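Local atomic coordinates of nicotinate-nucleotide pyrophosphorylase (Francisella tularensis subsp. tularensis, PDB entry 3TQV), a protein that probably catalyses the conversion of quinolinate and 5-phospho-alpha-D-ribose 1-diphosphate into nicotinate ribonucleotide, carbon dioxide and diphosphate, a step in NAD(+) biosynthesis. Residues I57-D62 with Q152-R157; N65-Q70 with R108-F113; K126-I131 with T136-T141. All coordinates share one frame; numbering follows the deposited sequence.

Contact 1. Residues I57-D62 with Q152-R157; sequences ILCGQD and QKYAVR
A cysteine sulfur-aromatic contact bridges the two parts of the chain here: Cys-59, just ahead of helix 61-71 in the N-terminal part, faces Tyr-154 and Ala-155 on helix 149-159 of the barrel part. The thiol does all the touching. With SG anti to the backbone N (chi1 -172°), it reaches across to the helix and settles beside the CD2-CE2 bond of the tyrosine ring, 3.6 Å from Tyr-154 CD2 and 3.7 Å from Tyr-154 CE2. The approach is oblique, SG standing 4.6 Å from the ring centroid of Tyr-154 and 60° off its normal. The same sulfur also packs on the next residue, with Cys-59 SG 3.7 Å from Ala-155 CA and slightly farther, 3.9 Å, from Ala-155 CB. At its far end Tyr-154 OH is hydrogen-bonded to Asp-83 OD2, an oxygen that also accepts from the N-H of Gly-60, the N-cap position of helix 61-71. One carboxylate oxygen thus joins the phenol to the start of that helix. Ser-118, on helix 100-130, binds the amide of Cys-59, while Thr-120 of the same long helix packs against Ala-155, and helix 271-274 covers Val-156.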
ATOM      1  N   ILE B  57      -8.962  -6.675 -12.381  1.00 15.38           N
ATOM      2  CA  ILE B  57      -9.698  -7.615 -11.538  1.00  9.97           C
ATOM      3  C   ILE B  57     -10.269  -6.857 -10.355  1.00 11.43           C
ATOM      4  O   ILE B  57      -9.529  -6.387  -9.494  1.00 17.34           O
ATOM      5  CB  ILE B  57      -8.810  -8.757 -11.018  1.00 13.66           C
ATOM      6  CG1 ILE B  57      -8.144  -9.509 -12.177  1.00 13.58           C
ATOM      7  CG2 ILE B  57      -9.635  -9.721 -10.181  1.00  8.87           C
ATOM      8  CD1 ILE B  57      -9.137 -10.214 -13.117  1.00 11.56           C
ATOM      9  N   LEU B  58     -11.587  -6.727 -10.328  1.00 16.33           N
ATOM     10  CA  LEU B  58     -12.274  -6.011  -9.269  1.00 15.98           C
ATOM     11  C   LEU B  58     -12.121  -6.671  -7.910  1.00 19.51           C
ATOM     12  O   LEU B  58     -12.213  -7.897  -7.767  1.00 22.20           O
ATOM     13  CB  LEU B  58     -13.760  -5.876  -9.601  1.00 15.58           C
ATOM     14  CG  LEU B  58     -14.718  -5.340  -8.518  1.00 22.86           C
ATOM     15  CD1 LEU B  58     -14.228  -4.002  -7.943  1.00 19.76           C
ATOM     16  CD2 LEU B  58     -16.138  -5.202  -9.082  1.00 23.23           C
ATOM     17  N   CYS B  59     -11.889  -5.824  -6.916  1.00 14.24           N
ATOM     18  CA  CYS B  59     -11.849  -6.216  -5.515  1.00 18.88           C
ATOM     19  C   CYS B  59     -12.152  -4.972  -4.669  1.00 21.15           C
ATOM     20  O   CYS B  59     -11.600  -3.892  -4.899  1.00 23.90           O
ATOM     21  CB  CYS B  59     -10.490  -6.820  -5.173  1.00 22.74           C
ATOM     22  SG  CYS B  59     -10.397  -7.548  -3.525  1.00 27.77           S
ATOM     23  N   GLY B  60     -13.060  -5.101  -3.712  1.00 21.07           N
ATOM     24  CA  GLY B  60     -13.416  -3.956  -2.896  1.00 24.83           C
ATOM     25  C   GLY B  60     -14.891  -3.676  -2.678  1.00 26.29           C
ATOM     26  O   GLY B  60     -15.224  -2.791  -1.896  1.00 30.34           O
ATOM     27  N   GLN B  61     -15.768  -4.407  -3.362  1.00 18.45           N
ATOM     28  CA  GLN B  61     -17.215  -4.309  -3.122  1.00 18.02           C
ATOM     29  C   GLN B  61     -17.586  -4.068  -1.658  1.00 20.57           C
ATOM     30  O   GLN B  61     -18.198  -3.046  -1.333  1.00 22.66           O
ATOM     31  CB  GLN B  61     -17.938  -5.555  -3.631  1.00 24.58           C
ATOM     32  CG  GLN B  61     -18.355  -5.457  -5.096  1.00 19.57           C
ATOM     33  CD  GLN B  61     -19.178  -6.653  -5.561  1.00 24.43           C
ATOM     34  OE1 GLN B  61     -20.314  -6.500  -6.005  1.00 26.57           O
ATOM     35  NE2 GLN B  61     -18.600  -7.840  -5.470  1.00 16.55           N
ATOM     36  N   ASP B  62     -17.209  -5.008  -0.789  1.00 19.65           N
ATOM     37  CA  ASP B  62     -17.498  -4.919   0.649  1.00 23.34           C
ATOM     38  C   ASP B  62     -17.122  -3.595   1.305  1.00 23.41           C
ATOM     39  O   ASP B  62     -17.890  -3.058   2.098  1.00 25.78           O
ATOM     40  CB  ASP B  62     -16.805  -6.042   1.422  1.00 24.53           C
ATOM     41  CG  ASP B  62     -17.366  -7.386   1.105  1.00 27.73           C
ATOM     42  OD1 ASP B  62     -18.517  -7.437   0.629  1.00 25.47           O
ATOM     43  OD2 ASP B  62     -16.662  -8.392   1.332  1.00 32.66           O
ATOM     44  N   GLN B 152      -5.616  -8.009   1.810  1.00 17.26           N
ATOM     45  CA  GLN B 152      -4.738  -8.431   0.713  1.00 13.71           C
ATOM     46  C   GLN B 152      -4.745  -9.956   0.414  1.00 18.74           C
ATOM     47  O   GLN B 152      -4.573 -10.376  -0.723  1.00 23.30           O
ATOM     48  CB  GLN B 152      -3.312  -7.906   0.925  1.00 11.16           C
ATOM     49  CG  GLN B 152      -3.215  -6.384   0.818  1.00 15.29           C
ATOM     50  CD  GLN B 152      -1.841  -5.896   0.351  1.00 12.72           C
ATOM     51  OE1 GLN B 152      -1.650  -5.543  -0.826  1.00 17.89           O
ATOM     52  NE2 GLN B 152      -0.880  -5.877   1.271  1.00 12.48           N
ATOM     53  N   LYS B 153      -4.926 -10.779   1.437  1.00 14.58           N
ATOM     54  CA  LYS B 153      -5.087 -12.212   1.231  1.00 17.51           C
ATOM     55  C   LYS B 153      -6.332 -12.432   0.365  1.00 22.77           C
ATOM     56  O   LYS B 153      -6.345 -13.248  -0.559  1.00 19.12           O
ATOM     57  CB  LYS B 153      -5.249 -12.917   2.578  1.00 21.98           C
ATOM     58  CG  LYS B 153      -4.027 -12.848   3.497  1.00 17.89           C
ATOM     59  CD  LYS B 153      -2.936 -13.781   3.018  1.00 16.77           C
ATOM     60  CE  LYS B 153      -1.748 -13.826   3.951  1.00 18.24           C
ATOM     61  NZ  LYS B 153      -0.624 -14.635   3.372  1.00 17.99           N
ATOM     62  N   TYR B 154      -7.375 -11.675   0.668  1.00 16.74           N
ATOM     63  CA  TYR B 154      -8.600 -11.717  -0.110  1.00 20.73           C
ATOM     64  C   TYR B 154      -8.352 -11.262  -1.564  1.00 21.87           C
ATOM     65  O   TYR B 154      -8.755 -11.936  -2.515  1.00 19.97           O
ATOM     66  CB  TYR B 154      -9.697 -10.881   0.573  1.00 16.76           C
ATOM     67  CG  TYR B 154     -10.991 -10.844  -0.181  1.00 22.15           C
ATOM     68  CD1 TYR B 154     -11.774 -11.981  -0.305  1.00 25.98           C
ATOM     69  CD2 TYR B 154     -11.432  -9.671  -0.792  1.00 27.77           C
ATOM     70  CE1 TYR B 154     -12.953 -11.958  -1.012  1.00 22.77           C
ATOM     71  CE2 TYR B 154     -12.622  -9.634  -1.501  1.00 26.86           C
ATOM     72  CZ  TYR B 154     -13.376 -10.785  -1.609  1.00 23.05           C
ATOM     73  OH  TYR B 154     -14.566 -10.766  -2.317  1.00 21.57           O
ATOM     74  N   ALA B 155      -7.682 -10.128  -1.742  1.00 28.12           N
ATOM     75  CA  ALA B 155      -7.391  -9.650  -3.088  1.00 27.55           C
ATOM     76  C   ALA B 155      -6.638 -10.710  -3.866  1.00 25.17           C
ATOM     77  O   ALA B 155      -6.924 -10.966  -5.028  1.00 28.11           O
ATOM     78  CB  ALA B 155      -6.583  -8.363  -3.041  1.00 20.67           C
ATOM     79  N   VAL B 156      -5.666 -11.329  -3.223  1.00 13.67           N
ATOM     80  CA  VAL B 156      -4.836 -12.290  -3.920  1.00 14.91           C
ATOM     81  C   VAL B 156      -5.687 -13.476  -4.372  1.00 16.76           C
ATOM     82  O   VAL B 156      -5.581 -13.928  -5.513  1.00 17.03           O
ATOM     83  CB  VAL B 156      -3.631 -12.737  -3.065  1.00 15.89           C
ATOM     84  CG1 VAL B 156      -2.963 -13.932  -3.686  1.00 15.82           C
ATOM     85  CG2 VAL B 156      -2.629 -11.585  -2.913  1.00  9.55           C
ATOM     86  N   ARG B 157      -6.544 -13.971  -3.485  1.00 22.88           N
ATOM     87  CA  ARG B 157      -7.504 -14.992  -3.871  1.00 22.56           C
ATOM     88  C   ARG B 157      -8.365 -14.484  -5.024  1.00 27.66           C
ATOM     89  O   ARG B 157      -8.536 -15.186  -6.018  1.00 23.09           O
ATOM     90  CB  ARG B 157      -8.363 -15.410  -2.681  1.00 24.41           C
ATOM     91  CG  ARG B 157      -7.656 -16.349  -1.705  1.00 23.51           C
ATOM     92  CD  ARG B 157      -7.481 -17.738  -2.297  1.00 20.66           C
ATOM     93  NE  ARG B 157      -8.751 -18.203  -2.824  1.00 29.53           N
ATOM     94  CZ  ARG B 157      -8.939 -18.626  -4.069  1.00 29.29           C
ATOM     95  NH1 ARG B 157      -7.919 -18.675  -4.923  1.00 23.54           N
ATOM     96  NH2 ARG B 157     -10.150 -19.014  -4.452  1.00 26.21           N
TER

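Contact 2. Residues N65-Q70 with R108-F113; sequences NEVINQ and RTILNF
The helices carrying Val-67 and Ile-110 run nearly antiparallel: the axes of the two short segments approach to 9.5 Å with 162° between their directions, and the CA atoms of these two residues are 6.5 Å from each other. This is an antiparallel helix pair within the N-terminal domain, joining helix 61-71 to the long helix 100-130 mainly through methyl and methylene groups. Val-67 points toward the partner helix and spreads its methyls over two residues. CG1, anti to the backbone N (chi1 178°), goes to the isoleucine, Val-67 CG1 lying 3.8 Å from Ile-110 CG1. The other branch turns to the threonine, Val-67 CG2 standing 3.9 Å from Thr-109 CG2. Ile-110 sets out along the side of its helix, but its extended outer arm (chi2 -178°) swings across to Ile-68, where the two CD1 methyls meet. All three pairs meet at a slant. Leu-111 of helix 100-130 packs on Leu-281 and Leu-283 of strand 281-285, while Arg-142 and Pro-146 of the second subunit pack against Arg-108, Asn-112 and Phe-113. Phe-113 is also stacked with Phe-63, one turn before Val-67. Thr-109 CG2 also lies in the plane of the Phe-113 ring at its edge, 4.0 Å from Phe-113 CE1.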
ATOM      1  N   ASN B  65     -19.243  -0.673  -0.239  1.00 30.87           N
ATOM      2  CA  ASN B  65     -20.522  -0.859   0.429  1.00 31.77           C
ATOM      3  C   ASN B  65     -20.504  -0.313   1.854  1.00 33.86           C
ATOM      4  O   ASN B  65     -21.467   0.319   2.305  1.00 32.20           O
ATOM      5  CB  ASN B  65     -20.896  -2.345   0.461  1.00 31.62           C
ATOM      6  CG  ASN B  65     -21.379  -2.873  -0.894  1.00 37.83           C
ATOM      7  OD1 ASN B  65     -21.652  -2.109  -1.820  1.00 37.55           O
ATOM      8  ND2 ASN B  65     -21.497  -4.193  -1.002  1.00 35.22           N
ATOM      9  N   GLU B  66     -19.408  -0.564   2.567  1.00 20.09           N
ATOM     10  CA  GLU B  66     -19.346  -0.204   3.968  1.00 22.82           C
ATOM     11  C   GLU B  66     -19.176   1.298   4.128  1.00 21.04           C
ATOM     12  O   GLU B  66     -19.723   1.890   5.064  1.00 22.94           O
ATOM     13  CB  GLU B  66     -18.256  -0.997   4.692  1.00 19.91           C
ATOM     14  CG  GLU B  66     -18.143  -0.729   6.198  1.00 22.78           C
ATOM     15  CD  GLU B  66     -19.483  -0.786   6.918  1.00 25.06           C
ATOM     16  OE1 GLU B  66     -20.454  -1.355   6.358  1.00 28.51           O
ATOM     17  OE2 GLU B  66     -19.566  -0.258   8.049  1.00 22.94           O
ATOM     18  N   VAL B  67     -18.441   1.915   3.203  1.00 15.96           N
ATOM     19  CA  VAL B  67     -18.353   3.374   3.141  1.00 16.24           C
ATOM     20  C   VAL B  67     -19.738   3.988   2.970  1.00 16.37           C
ATOM     21  O   VAL B  67     -20.146   4.833   3.762  1.00 16.99           O
ATOM     22  CB  VAL B  67     -17.437   3.857   1.995  1.00 15.44           C
ATOM     23  CG1 VAL B  67     -17.403   5.374   1.940  1.00 10.91           C
ATOM     24  CG2 VAL B  67     -16.033   3.298   2.144  1.00 11.53           C
ATOM     25  N   ILE B  68     -20.466   3.574   1.935  1.00 20.94           N
ATOM     26  CA  ILE B  68     -21.849   4.035   1.752  1.00 20.09           C
ATOM     27  C   ILE B  68     -22.638   3.919   3.055  1.00 22.37           C
ATOM     28  O   ILE B  68     -23.184   4.902   3.569  1.00 23.77           O
ATOM     29  CB  ILE B  68     -22.597   3.220   0.670  1.00 24.32           C
ATOM     30  CG1 ILE B  68     -22.076   3.573  -0.710  1.00 25.56           C
ATOM     31  CG2 ILE B  68     -24.094   3.485   0.719  1.00 26.59           C
ATOM     32  CD1 ILE B  68     -21.410   4.928  -0.751  1.00 21.27           C
ATOM     33  N   ASN B  69     -22.676   2.697   3.573  1.00 30.72           N
ATOM     34  CA  ASN B  69     -23.407   2.349   4.780  1.00 29.56           C
ATOM     35  C   ASN B  69     -23.118   3.268   5.957  1.00 31.00           C
ATOM     36  O   ASN B  69     -24.037   3.657   6.695  1.00 32.53           O
ATOM     37  CB  ASN B  69     -23.064   0.915   5.173  1.00 28.25           C
ATOM     38  CG  ASN B  69     -23.929   0.404   6.297  1.00 32.43           C
ATOM     39  OD1 ASN B  69     -23.432  -0.082   7.318  1.00 32.33           O
ATOM     40  ND2 ASN B  69     -25.238   0.524   6.120  1.00 32.63           N
ATOM     41  N   GLN B  70     -21.841   3.599   6.136  1.00 28.51           N
ATOM     42  CA  GLN B  70     -21.420   4.447   7.246  1.00 23.96           C
ATOM     43  C   GLN B  70     -21.713   5.934   7.031  1.00 23.72           C
ATOM     44  O   GLN B  70     -21.952   6.665   7.987  1.00 20.54           O
ATOM     45  CB  GLN B  70     -19.947   4.220   7.576  1.00 19.83           C
ATOM     46  CG  GLN B  70     -19.679   2.954   8.380  1.00 26.04           C
ATOM     47  CD  GLN B  70     -18.190   2.737   8.677  1.00 26.89           C
ATOM     48  OE1 GLN B  70     -17.695   1.598   8.687  1.00 27.59           O
ATOM     49  NE2 GLN B  70     -17.475   3.830   8.924  1.00 19.23           N
ATOM     50  N   ARG B 108     -13.747   9.719  -2.723  1.00 20.84           N
ATOM     51  CA  ARG B 108     -12.322   9.454  -2.632  1.00 16.89           C
ATOM     52  C   ARG B 108     -12.038   8.164  -1.834  1.00 19.39           C
ATOM     53  O   ARG B 108     -11.276   7.298  -2.283  1.00 13.95           O
ATOM     54  CB  ARG B 108     -11.640  10.669  -1.993  1.00 10.64           C
ATOM     55  CG  ARG B 108     -10.182  10.900  -2.352  1.00 11.11           C
ATOM     56  CD  ARG B 108      -9.586   9.801  -3.200  1.00 15.51           C
ATOM     57  NE  ARG B 108      -9.859  10.047  -4.604  1.00 15.22           N
ATOM     58  CZ  ARG B 108      -9.540   9.221  -5.589  1.00 15.50           C
ATOM     59  NH1 ARG B 108      -8.930   8.076  -5.328  1.00 14.47           N
ATOM     60  NH2 ARG B 108      -9.826   9.551  -6.839  1.00 16.47           N
ATOM     61  N   THR B 109     -12.667   8.041  -0.663  1.00 16.99           N
ATOM     62  CA  THR B 109     -12.535   6.850   0.168  1.00 13.53           C
ATOM     63  C   THR B 109     -12.954   5.604  -0.602  1.00 18.53           C
ATOM     64  O   THR B 109     -12.223   4.632  -0.648  1.00 15.21           O
ATOM     65  CB  THR B 109     -13.353   6.960   1.496  1.00 13.93           C
ATOM     66  OG1 THR B 109     -13.029   8.173   2.187  1.00 20.62           O
ATOM     67  CG2 THR B 109     -13.063   5.791   2.416  1.00 11.71           C
ATOM     68  N   ILE B 110     -14.130   5.623  -1.214  1.00 23.22           N
ATOM     69  CA  ILE B 110     -14.566   4.464  -1.997  1.00 23.23           C
ATOM     70  C   ILE B 110     -13.507   4.027  -3.002  1.00 26.40           C
ATOM     71  O   ILE B 110     -13.057   2.875  -2.998  1.00 23.64           O
ATOM     72  CB  ILE B 110     -15.850   4.730  -2.789  1.00 18.07           C
ATOM     73  CG1 ILE B 110     -17.037   4.902  -1.844  1.00 22.02           C
ATOM     74  CG2 ILE B 110     -16.105   3.588  -3.741  1.00 19.09           C
ATOM     75  CD1 ILE B 110     -18.374   5.131  -2.578  1.00 22.61           C
ATOM     76  N   LEU B 111     -13.098   4.938  -3.873  1.00 39.06           N
ATOM     77  CA  LEU B 111     -12.208   4.502  -4.923  1.00 37.93           C
ATOM     78  C   LEU B 111     -10.763   4.289  -4.465  1.00 39.60           C
ATOM     79  O   LEU B 111      -9.997   3.589  -5.124  1.00 41.89           O
ATOM     80  CB  LEU B 111     -12.378   5.306  -6.222  1.00 34.78           C
ATOM     81  CG  LEU B 111     -12.055   6.761  -6.486  1.00 37.53           C
ATOM     82  CD1 LEU B 111     -10.847   6.834  -7.394  1.00 37.76           C
ATOM     83  CD2 LEU B 111     -13.250   7.377  -7.178  1.00 41.06           C
ATOM     84  N   ASN B 112     -10.411   4.827  -3.302  1.00 28.62           N
ATOM     85  CA  ASN B 112      -9.129   4.472  -2.692  1.00 21.20           C
ATOM     86  C   ASN B 112      -9.059   3.014  -2.249  1.00 26.97           C
ATOM     87  O   ASN B 112      -7.983   2.420  -2.203  1.00 30.82           O
ATOM     88  CB  ASN B 112      -8.790   5.386  -1.519  1.00 21.71           C
ATOM     89  CG  ASN B 112      -8.157   6.680  -1.964  1.00 22.77           C
ATOM     90  OD1 ASN B 112      -8.023   7.618  -1.183  1.00 22.71           O
ATOM     91  ND2 ASN B 112      -7.781   6.746  -3.232  1.00 23.21           N
ATOM     92  N   PHE B 113     -10.201   2.432  -1.909  1.00 23.29           N
ATOM     93  CA  PHE B 113     -10.218   1.010  -1.589  1.00 24.33           C
ATOM     94  C   PHE B 113     -10.231   0.122  -2.836  1.00 25.14           C
ATOM     95  O   PHE B 113      -9.532  -0.897  -2.893  1.00 25.27           O
ATOM     96  CB  PHE B 113     -11.385   0.656  -0.675  1.00 20.90           C
ATOM     97  CG  PHE B 113     -11.109   0.892   0.781  1.00 20.88           C
ATOM     98  CD1 PHE B 113     -11.607   2.009   1.418  1.00 17.00           C
ATOM     99  CD2 PHE B 113     -10.368  -0.016   1.512  1.00 21.33           C
ATOM    100  CE1 PHE B 113     -11.384   2.213   2.747  1.00 20.42           C
ATOM    101  CE2 PHE B 113     -10.141   0.186   2.856  1.00 15.16           C
ATOM    102  CZ  PHE B 113     -10.643   1.301   3.475  1.00 19.65           C
TER

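Contact 3. Residues K126-I131 with T136-T141; sequences KLVKLI and TKLLDT
The amide of Ile-131 is shared by two carbonyls: it gives a bond of 2.9 Å from Ile-131 N to Val-128 O, and a weak one of 3.3 Å from Ile-131 N to Leu-127 O. These bonds tie Ile-131 back to the last turns of helix 100-130, and its side chain points toward the segment that follows. There CG1 sits between the backbone N and the carbonyl carbon (chi1 75°), and the extended outer arm carries CD1 over to the start of strand 137-139. Ile-131 CD1 packs 3.4 Å from Thr-136 O, a plain van der Waals touch, and 4.2 Å from Leu-138 CD1. Leu-138 is the strand residue that packs against the helix. Its two methyls divide the work: CD1 faces the isoleucine, while CD2 reaches the helical turn before it. Leu-138 CD2 lies 3.6 Å from Leu-127 CB and 3.7 Å from Val-128 CG2, so it sits against both residues, coming to Val-128 at a slant.

Thr-136 OG1 is hydrogen-bonded to Val-264 O, and Lys-137 and Leu-139 bond through their backbones to the neighbouring strand 266-268 and its flanks. Ile-256 of helix 256-260 touches Leu-127, Ile-131 and Leu-138 together, closing the apolar cluster.

Such an arrangement belongs to the alpha/beta-barrel domain of the NadC family: a helix leads through a short turn into the edge strand of the parallel sheet, the two meeting by aliphatic side chains. Beyond that strand's C-terminal end comes Thr-141, predicted to contribute to the substrate site.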
ATOM      1  N   LYS B 126      -2.212 -11.219 -13.330  1.00 15.99           N
ATOM      2  CA  LYS B 126      -1.152 -11.244 -14.332  1.00 20.81           C
ATOM      3  C   LYS B 126      -0.255 -12.472 -14.151  1.00 18.22           C
ATOM      4  O   LYS B 126      -0.192 -13.332 -15.022  1.00 16.40           O
ATOM      5  CB  LYS B 126      -0.332  -9.946 -14.342  1.00 15.31           C
ATOM      6  CG  LYS B 126      -0.835  -8.923 -15.354  1.00 27.99           C
ATOM      7  CD  LYS B 126      -0.813  -7.502 -14.779  1.00 32.96           C
ATOM      8  CE  LYS B 126      -1.645  -6.524 -15.609  1.00 46.75           C
ATOM      9  NZ  LYS B 126      -1.839  -5.226 -14.876  1.00 38.47           N
ATOM     10  N   LEU B 127       0.422 -12.558 -13.013  1.00 15.04           N
ATOM     11  CA  LEU B 127       1.310 -13.682 -12.736  1.00 14.89           C
ATOM     12  C   LEU B 127       0.622 -14.999 -13.008  1.00 15.45           C
ATOM     13  O   LEU B 127       1.211 -15.885 -13.600  1.00 15.64           O
ATOM     14  CB  LEU B 127       1.800 -13.645 -11.289  1.00 13.79           C
ATOM     15  CG  LEU B 127       2.591 -12.377 -10.965  1.00 12.04           C
ATOM     16  CD1 LEU B 127       3.540 -12.615  -9.820  1.00 12.41           C
ATOM     17  CD2 LEU B 127       3.366 -11.945 -12.192  1.00 14.44           C
ATOM     18  N   VAL B 128      -0.633 -15.120 -12.590  1.00 17.56           N
ATOM     19  CA  VAL B 128      -1.374 -16.357 -12.787  1.00 18.41           C
ATOM     20  C   VAL B 128      -1.541 -16.692 -14.267  1.00 20.98           C
ATOM     21  O   VAL B 128      -1.249 -17.814 -14.693  1.00 19.63           O
ATOM     22  CB  VAL B 128      -2.746 -16.353 -12.069  1.00 17.79           C
ATOM     23  CG1 VAL B 128      -3.356 -17.752 -12.098  1.00 21.84           C
ATOM     24  CG2 VAL B 128      -2.591 -15.906 -10.632  1.00 20.41           C
ATOM     25  N   LYS B 129      -1.999 -15.736 -15.061  1.00 23.86           N
ATOM     26  CA  LYS B 129      -2.097 -16.003 -16.488  1.00 23.23           C
ATOM     27  C   LYS B 129      -0.725 -16.380 -17.060  1.00 25.67           C
ATOM     28  O   LYS B 129      -0.626 -17.205 -17.978  1.00 29.36           O
ATOM     29  CB  LYS B 129      -2.743 -14.839 -17.248  1.00 22.44           C
ATOM     30  CG  LYS B 129      -4.225 -14.593 -16.879  1.00 29.75           C
ATOM     31  CD  LYS B 129      -5.182 -15.708 -17.391  1.00 33.75           C
ATOM     32  CE  LYS B 129      -5.922 -16.482 -16.248  1.00 31.58           C
ATOM     33  NZ  LYS B 129      -5.179 -17.663 -15.638  1.00 23.60           N
ATOM     34  N   LEU B 130       0.340 -15.812 -16.500  1.00 26.55           N
ATOM     35  CA  LEU B 130       1.682 -16.122 -16.999  1.00 27.35           C
ATOM     36  C   LEU B 130       2.031 -17.598 -16.841  1.00 32.83           C
ATOM     37  O   LEU B 130       2.844 -18.129 -17.598  1.00 36.01           O
ATOM     38  CB  LEU B 130       2.756 -15.246 -16.342  1.00 25.67           C
ATOM     39  CG  LEU B 130       2.856 -13.821 -16.904  1.00 27.23           C
ATOM     40  CD1 LEU B 130       3.980 -13.024 -16.235  1.00 27.40           C
ATOM     41  CD2 LEU B 130       3.042 -13.848 -18.421  1.00 19.51           C
ATOM     42  N   ILE B 131       1.419 -18.254 -15.860  1.00 23.55           N
ATOM     43  CA  ILE B 131       1.805 -19.617 -15.520  1.00 23.65           C
ATOM     44  C   ILE B 131       0.635 -20.572 -15.653  1.00 25.55           C
ATOM     45  O   ILE B 131       0.621 -21.631 -15.022  1.00 25.37           O
ATOM     46  CB  ILE B 131       2.384 -19.730 -14.083  1.00 21.78           C
ATOM     47  CG1 ILE B 131       1.281 -19.643 -13.025  1.00 19.40           C
ATOM     48  CG2 ILE B 131       3.485 -18.676 -13.832  1.00 20.44           C
ATOM     49  CD1 ILE B 131       1.768 -20.034 -11.631  1.00 16.20           C
ATOM     50  N   THR B 136       2.065 -25.450 -11.654  1.00 31.55           N
ATOM     51  CA  THR B 136       2.425 -24.610 -10.526  1.00 31.71           C
ATOM     52  C   THR B 136       1.307 -23.663 -10.064  1.00 29.85           C
ATOM     53  O   THR B 136       0.538 -23.163 -10.882  1.00 32.96           O
ATOM     54  CB  THR B 136       3.649 -23.782 -10.898  1.00 31.04           C
ATOM     55  OG1 THR B 136       4.586 -24.626 -11.579  1.00 29.49           O
ATOM     56  CG2 THR B 136       4.299 -23.196  -9.657  1.00 33.65           C
ATOM     57  N   LYS B 137       1.218 -23.432  -8.751  1.00 23.78           N
ATOM     58  CA  LYS B 137       0.296 -22.434  -8.187  1.00 24.52           C
ATOM     59  C   LYS B 137       1.040 -21.275  -7.500  1.00 28.46           C
ATOM     60  O   LYS B 137       2.199 -21.415  -7.107  1.00 25.19           O
ATOM     61  CB  LYS B 137      -0.669 -23.073  -7.185  1.00 27.45           C
ATOM     62  CG  LYS B 137      -1.383 -24.307  -7.684  1.00 28.00           C
ATOM     63  CD  LYS B 137      -2.672 -23.977  -8.418  1.00 32.56           C
ATOM     64  CE  LYS B 137      -3.422 -25.253  -8.852  1.00 37.02           C
ATOM     65  NZ  LYS B 137      -3.704 -26.205  -7.719  1.00 24.68           N
ATOM     66  N   LEU B 138       0.349 -20.142  -7.361  1.00 28.19           N
ATOM     67  CA  LEU B 138       0.878 -18.917  -6.742  1.00 22.77           C
ATOM     68  C   LEU B 138       0.556 -18.824  -5.243  1.00 20.41           C
ATOM     69  O   LEU B 138      -0.607 -18.920  -4.829  1.00 20.98           O
ATOM     70  CB  LEU B 138       0.259 -17.702  -7.429  1.00 25.44           C
ATOM     71  CG  LEU B 138       1.149 -16.515  -7.789  1.00 24.84           C
ATOM     72  CD1 LEU B 138       2.226 -16.994  -8.727  1.00 19.57           C
ATOM     73  CD2 LEU B 138       0.347 -15.396  -8.446  1.00 21.03           C
ATOM     74  N   LEU B 139       1.579 -18.632  -4.425  1.00 30.25           N
ATOM     75  CA  LEU B 139       1.344 -18.393  -3.008  1.00 29.97           C
ATOM     76  C   LEU B 139       1.752 -16.977  -2.628  1.00 25.60           C
ATOM     77  O   LEU B 139       2.712 -16.435  -3.165  1.00 20.00           O
ATOM     78  CB  LEU B 139       2.099 -19.406  -2.157  1.00 29.92           C
ATOM     79  CG  LEU B 139       1.570 -20.835  -2.236  1.00 30.54           C
ATOM     80  CD1 LEU B 139       2.446 -21.759  -1.421  1.00 33.58           C
ATOM     81  CD2 LEU B 139       0.126 -20.911  -1.765  1.00 26.76           C
ATOM     82  N   ASP B 140       1.001 -16.368  -1.718  1.00 16.28           N
ATOM     83  CA  ASP B 140       1.380 -15.072  -1.184  1.00 13.43           C
ATOM     84  C   ASP B 140       2.267 -15.238   0.059  1.00 15.63           C
ATOM     85  O   ASP B 140       2.797 -16.324   0.300  1.00 12.89           O
ATOM     86  CB  ASP B 140       0.150 -14.216  -0.888  1.00 12.46           C
ATOM     87  CG  ASP B 140      -0.845 -14.902   0.035  1.00 17.61           C
ATOM     88  OD1 ASP B 140      -0.484 -15.816   0.814  1.00 16.68           O
ATOM     89  OD2 ASP B 140      -2.016 -14.496  -0.024  1.00 18.00           O
ATOM     90  N   THR B 141       2.419 -14.162   0.842  1.00 12.37           N
ATOM     91  CA  THR B 141       3.395 -14.112   1.941  1.00 13.21           C
ATOM     92  C   THR B 141       2.860 -13.201   3.008  1.00 14.78           C
ATOM     93  O   THR B 141       1.693 -12.797   2.955  1.00 17.69           O
ATOM     94  CB  THR B 141       4.714 -13.479   1.489  1.00  5.63           C
ATOM     95  OG1 THR B 141       4.551 -12.055   1.452  1.00  6.01           O
ATOM     96  CG2 THR B 141       5.113 -13.984   0.090  1.00  7.30           C
TER

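In the fold
Helix 100-130 links contacts 2 and 3, whose centres are 29 Å apart on opposite sides of the chain's centre. Contact 1 has its centre about 14 Å from that of contact 2 and 15 Å from that of contact 3, and shares helix 61-71 with contact 2. It touches contact 3 directly: Lys-153 NZ forms a salt bridge with Asp-140 OD1 (2.8 Å) and probably a hydrogen bond to Thr-141 O (3.0 Å). Thr-141 is a predicted substrate-binding residue, so contact 3 holds part of the predicted site, while contact 2 meets Arg-142, another such residue, from the second subunit. The side chains of Leu-127 and Val-269, also predicted, are about 4 Å apart.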